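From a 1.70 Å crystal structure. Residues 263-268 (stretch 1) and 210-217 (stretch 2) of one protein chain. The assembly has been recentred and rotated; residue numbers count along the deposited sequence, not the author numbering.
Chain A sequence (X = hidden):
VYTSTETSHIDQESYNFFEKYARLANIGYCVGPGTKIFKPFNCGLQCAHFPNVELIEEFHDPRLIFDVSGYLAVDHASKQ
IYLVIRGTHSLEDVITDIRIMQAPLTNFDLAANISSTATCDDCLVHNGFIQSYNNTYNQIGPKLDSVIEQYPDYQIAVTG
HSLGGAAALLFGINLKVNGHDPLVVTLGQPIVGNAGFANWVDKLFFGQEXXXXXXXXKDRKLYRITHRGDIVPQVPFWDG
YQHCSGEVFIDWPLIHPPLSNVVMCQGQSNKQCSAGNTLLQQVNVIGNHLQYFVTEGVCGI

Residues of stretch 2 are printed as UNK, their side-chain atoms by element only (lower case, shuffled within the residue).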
ATOM      1  N   VAL A 263       9.195   5.590  12.834  1.00  8.28           N
ATOM      2  CA  VAL A 263       9.537   7.010  12.693  1.00  7.44           C
ATOM      3  C   VAL A 263       8.900   7.506  11.375  1.00  7.97           C
ATOM      4  O   VAL A 263       8.728   6.724  10.420  1.00  8.85           O
ATOM      5  CB  VAL A 263      11.066   7.288  12.740  1.00  9.76           C
ATOM      6  CG1 VAL A 263      11.615   6.978  14.159  1.00 11.88           C
ATOM      7  CG2 VAL A 263      11.823   6.457  11.613  1.00 10.42           C
ATOM      8  N   MET A 264       8.612   8.822  11.321  1.00 10.17           N
ATOM      9  CA  MET A 264       8.123   9.406  10.069  1.00  8.99           C
ATOM     10  C   MET A 264       9.336  10.006   9.360  1.00 11.10           C
ATOM     11  O   MET A 264      10.147  10.713   9.975  1.00 12.46           O
ATOM     12  CB  MET A 264       7.173  10.574  10.457  1.00 11.45           C
ATOM     13  CG  MET A 264       6.000  10.216  11.400  1.00 12.15           C
ATOM     14  SD  MET A 264       4.971   8.950  10.689  1.00 10.87           S
ATOM     15  CE  MET A 264       4.089   9.864   9.337  1.00  9.32           C
ATOM     16  N   CYS A 265       9.523   9.662   8.070  1.00 10.05           N
ATOM     17  CA  CYS A 265      10.757  10.042   7.353  1.00 13.05           C
ATOM     18  C   CYS A 265      10.413  11.182   6.424  1.00  9.76           C
ATOM     19  O   CYS A 265       9.425  11.042   5.753  1.00 13.71           O
ATOM     20  CB  CYS A 265      11.146   8.840   6.455  1.00 11.25           C
ATOM     21  SG  CYS A 265      11.426   7.364   7.547  1.00 14.46           S
ATOM     22  N   GLN A 266      11.240  12.204   6.410  1.00 11.62           N
ATOM     23  CA  GLN A 266      11.137  13.268   5.299  1.00 12.33           C
ATOM     24  C   GLN A 266      11.666  12.696   3.998  1.00 12.58           C
ATOM     25  O   GLN A 266      12.508  11.789   3.948  1.00 13.20           O
ATOM     26  CB  GLN A 266      11.848  14.506   5.617  1.00 13.04           C
ATOM     27  CG  GLN A 266      11.279  15.224   6.877  1.00 14.86           C
ATOM     28  CD  GLN A 266      10.030  15.959   6.656  1.00 14.75           C
ATOM     29  OE1 GLN A 266       9.272  15.677   5.747  1.00 16.59           O
ATOM     30  NE2 GLN A 266       9.740  16.913   7.557  1.00 15.84           N
ATOM     31  N   GLY A 267      11.136  13.248   2.922  1.00 12.39           N
ATOM     32  CA  GLY A 267      11.717  13.036   1.579  1.00 15.17           C
ATOM     33  C   GLY A 267      11.320  11.850   0.765  1.00 15.42           C
ATOM     34  O   GLY A 267      10.677  10.884   1.217  1.00 13.91           O
ATOM     35  N   GLN A 268      11.828  11.830  -0.472  1.00 12.59           N
ATOM     36  CA  GLN A 268      11.476  10.727  -1.308  1.00 13.81           C
ATOM     37  C   GLN A 268      12.522   9.586  -1.189  1.00 13.17           C
ATOM     38  O   GLN A 268      12.289   8.487  -1.701  1.00 14.56           O
ATOM     39  CB  GLN A 268      11.306  11.197  -2.816  1.00 15.49           C
ATOM     40  CG  GLN A 268      10.062  12.114  -2.980  1.00 15.82           C
ATOM     41  CD  GLN A 268      10.027  12.827  -4.320  1.00 21.70           C
ATOM     42  OE1 GLN A 268       8.931  13.145  -4.874  1.00 24.17           O
ATOM     43  NE2 GLN A 268      11.211  13.120  -4.826  1.00 18.89           N
ATOM     44  N   UNK A 210       8.090  18.389  -2.468  1.00 24.13           N
ATOM     45  CA  UNK A 210       8.933  18.327  -1.306  1.00 24.70           C
ATOM     46  C   UNK A 210       8.141  18.692  -0.010  1.00 22.11           C
ATOM     47  O   UNK A 210       8.568  19.608   0.746  1.00 23.73           O
ATOM     48  n   UNK A 210      12.158  19.726  -0.053  1.00 33.06           N
ATOM     49  c   UNK A 210      10.250  19.091  -1.487  1.00 26.24           C
ATOM     50  c   UNK A 210      11.269  18.757  -0.378  1.00 32.01           C
ATOM     51  o   UNK A 210      11.235  17.633   0.205  1.00 37.19           O
ATOM     52  N   UNK A 211       7.035  17.970   0.234  1.00 19.72           N
ATOM     53  CA  UNK A 211       6.109  18.230   1.364  1.00 17.98           C
ATOM     54  C   UNK A 211       6.720  17.855   2.721  1.00 19.13           C
ATOM     55  O   UNK A 211       7.573  16.963   2.815  1.00 18.49           O
ATOM     56  c   UNK A 211       5.535  16.146   0.296  1.00 18.24           C
ATOM     57  c   UNK A 211       6.544  16.862  -0.618  1.00 19.92           C
ATOM     58  c   UNK A 211       4.926  17.349   1.095  1.00 19.81           C
ATOM     59  N   UNK A 212       6.276  18.553   3.737  1.00 17.83           N
ATOM     60  CA  UNK A 212       6.642  18.235   5.120  1.00 17.00           C
ATOM     61  C   UNK A 212       5.702  17.061   5.505  1.00 14.18           C
ATOM     62  O   UNK A 212       4.468  17.198   5.654  1.00 15.07           O
ATOM     63  c   UNK A 212       6.655  19.196   7.489  1.00 20.27           C
ATOM     64  c   UNK A 212       6.489  19.492   6.004  1.00 17.47           C
ATOM     65  o   UNK A 212       6.351  20.135   8.242  1.00 20.23           O
ATOM     66  o   UNK A 212       6.974  18.015   7.909  1.00 16.94           O
ATOM     67  N   UNK A 213       6.308  15.885   5.677  1.00 13.00           N
ATOM     68  CA  UNK A 213       5.536  14.657   5.981  1.00 12.51           C
ATOM     69  C   UNK A 213       6.039  14.090   7.309  1.00 12.02           C
ATOM     70  O   UNK A 213       5.982  12.858   7.527  1.00 13.26           O
ATOM     71  c   UNK A 213       5.619  13.584   4.825  1.00 13.41           C
ATOM     72  c   UNK A 213       4.886  14.165   3.533  1.00 15.30           C
ATOM     73  c   UNK A 213       7.053  13.215   4.474  1.00 13.09           C
ATOM     74  N   UNK A 214       6.416  14.958   8.228  1.00 12.18           N
ATOM     75  CA  UNK A 214       6.964  14.552   9.523  1.00 12.02           C
ATOM     76  C   UNK A 214       5.876  14.184  10.540  1.00 11.96           C
ATOM     77  O   UNK A 214       6.180  13.612  11.543  1.00 13.06           O
ATOM     78  o   UNK A 214       7.044  16.785  10.355  1.00 15.25           O
ATOM     79  c   UNK A 214       7.827  15.655  10.102  1.00 13.63           C
ATOM     80  N   UNK A 215       4.623  14.514  10.229  1.00 12.32           N
ATOM     81  CA  UNK A 215       3.522  14.323  11.171  1.00 13.89           C
ATOM     82  C   UNK A 215       2.397  13.431  10.733  1.00 12.36           C
ATOM     83  O   UNK A 215       1.997  13.429   9.545  1.00 13.81           O
ATOM     84  c   UNK A 215       4.572  18.674  13.569  1.00 29.76           C
ATOM     85  n   UNK A 215       5.549  19.258  12.627  1.00 32.49           N
ATOM     86  c   UNK A 215       2.951  15.726  11.619  1.00 14.65           C
ATOM     87  c   UNK A 215       3.552  17.882  12.813  1.00 27.15           C
ATOM     88  c   UNK A 215       3.996  16.459  12.543  1.00 17.54           C
ATOM     89  N   UNK A 216       1.807  12.735  11.696  1.00 13.60           N
ATOM     90  CA  UNK A 216       0.560  12.017  11.506  1.00 13.91           C
ATOM     91  C   UNK A 216      -0.558  12.958  11.884  1.00 17.97           C
ATOM     92  O   UNK A 216      -0.452  13.647  12.923  1.00 17.23           O
ATOM     93  c   UNK A 216      -0.775  10.119  12.269  1.00 14.60           C
ATOM     94  c   UNK A 216       0.480  10.811  12.433  1.00 14.07           C
ATOM     95  c   UNK A 216       1.697   9.830  12.089  1.00 11.53           C
ATOM     96  N   UNK A 217      -1.544  13.101  11.016  1.00 18.47           N
ATOM     97  CA  UNK A 217      -2.572  14.102  11.336  1.00 20.09           C
ATOM     98  C   UNK A 217      -3.903  13.676  10.754  1.00 22.92           C
ATOM     99  O   UNK A 217      -3.958  12.833   9.874  1.00 20.50           O
ATOM    100  o   UNK A 217      -2.380  15.558   9.483  1.00 25.82           O
ATOM    101  c   UNK A 217      -2.112  15.456  10.852  1.00 21.88           C
TER

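Position 210 carries four side-chain atoms, two carbons in line and then one oxygen and one nitrogen on the second, and none touches stretch 1. A planar end with one O and one N is a carboxamide, so this is Asn210. Its OD1 comes no nearer than 4.8 Å to CA of Gly267, and its positive phi of 46° is one that asparagine tolerates better than most residues.

At position 211 three carbons close a ring onto the backbone nitrogen, well away from stretch 1, which identifies Pro211. Its phi is -71°, within the narrow range the ring allows.

Position 212 has two carbons, the second bearing two oxygens, one of which meets the side-chain nitrogen of Gln266: a carboxylate, hence Asp212. Although its CA-to-CB bond points away from stretch 1, the end of the side chain comes nearer, and OD1 accepts a hydrogen bond from NE2 of Gln266 at 3.0 Å. A carboxylate oxygen, with its several lone pairs, can accept more than one such bond.

Position 213 shows one carbon carrying two others, one of which packs against the carbonyl of Cys265; this beta-branched fork is Val213. Its CG2 lies 3.5 Å from O of Cys265, while its backbone N donates to OE1 of Gln266 at 3.0 Å, nearly straight at 171°. A compact apolar side chain suits this buried site.

At position 214 there is one carbon followed by one oxygen, the carbon near the Gln266 amide: Ser214. Its CB lies 3.4 Å from NE2 of Gln266, and its backbone O is 3.4 Å from CB of Met264. The hydroxyl OG donates to OD1 of Asp212 at 2.7 Å, and the backbone N of Ser214 reaches the same OD1 at 3.1 Å; the small side chain thus satisfies its polar group locally while fitting a buried place.

Position 215 has four carbons in a row ending in nitrogen, none touching stretch 1, so it is Lys215. Its CA-to-CB bond points away, leaving the long charged chain exposed; its backbone O nears CE of Met264, at 4.1 Å.

Position 216 repeats the three-carbon fork, against the end of Met264: Val216. The branched apolar side chain offers its methyl CG2 to CE of Met264 at 3.6 Å.

Position 217, one carbon and one oxygen out of reach of stretch 1, is Ser217, small and polar as suits an exposed site.

The stretches run nearly antiparallel. The Gln266 amide uses both its faculties, accepting from the backbone N of Val213 and donating to Asp212, whose OD1 also gathers Ser214. Beside this polar clasp, Met264 extends the contact through van der Waals packing.

Stretch 2, residues 210-217: NPDVSKVS
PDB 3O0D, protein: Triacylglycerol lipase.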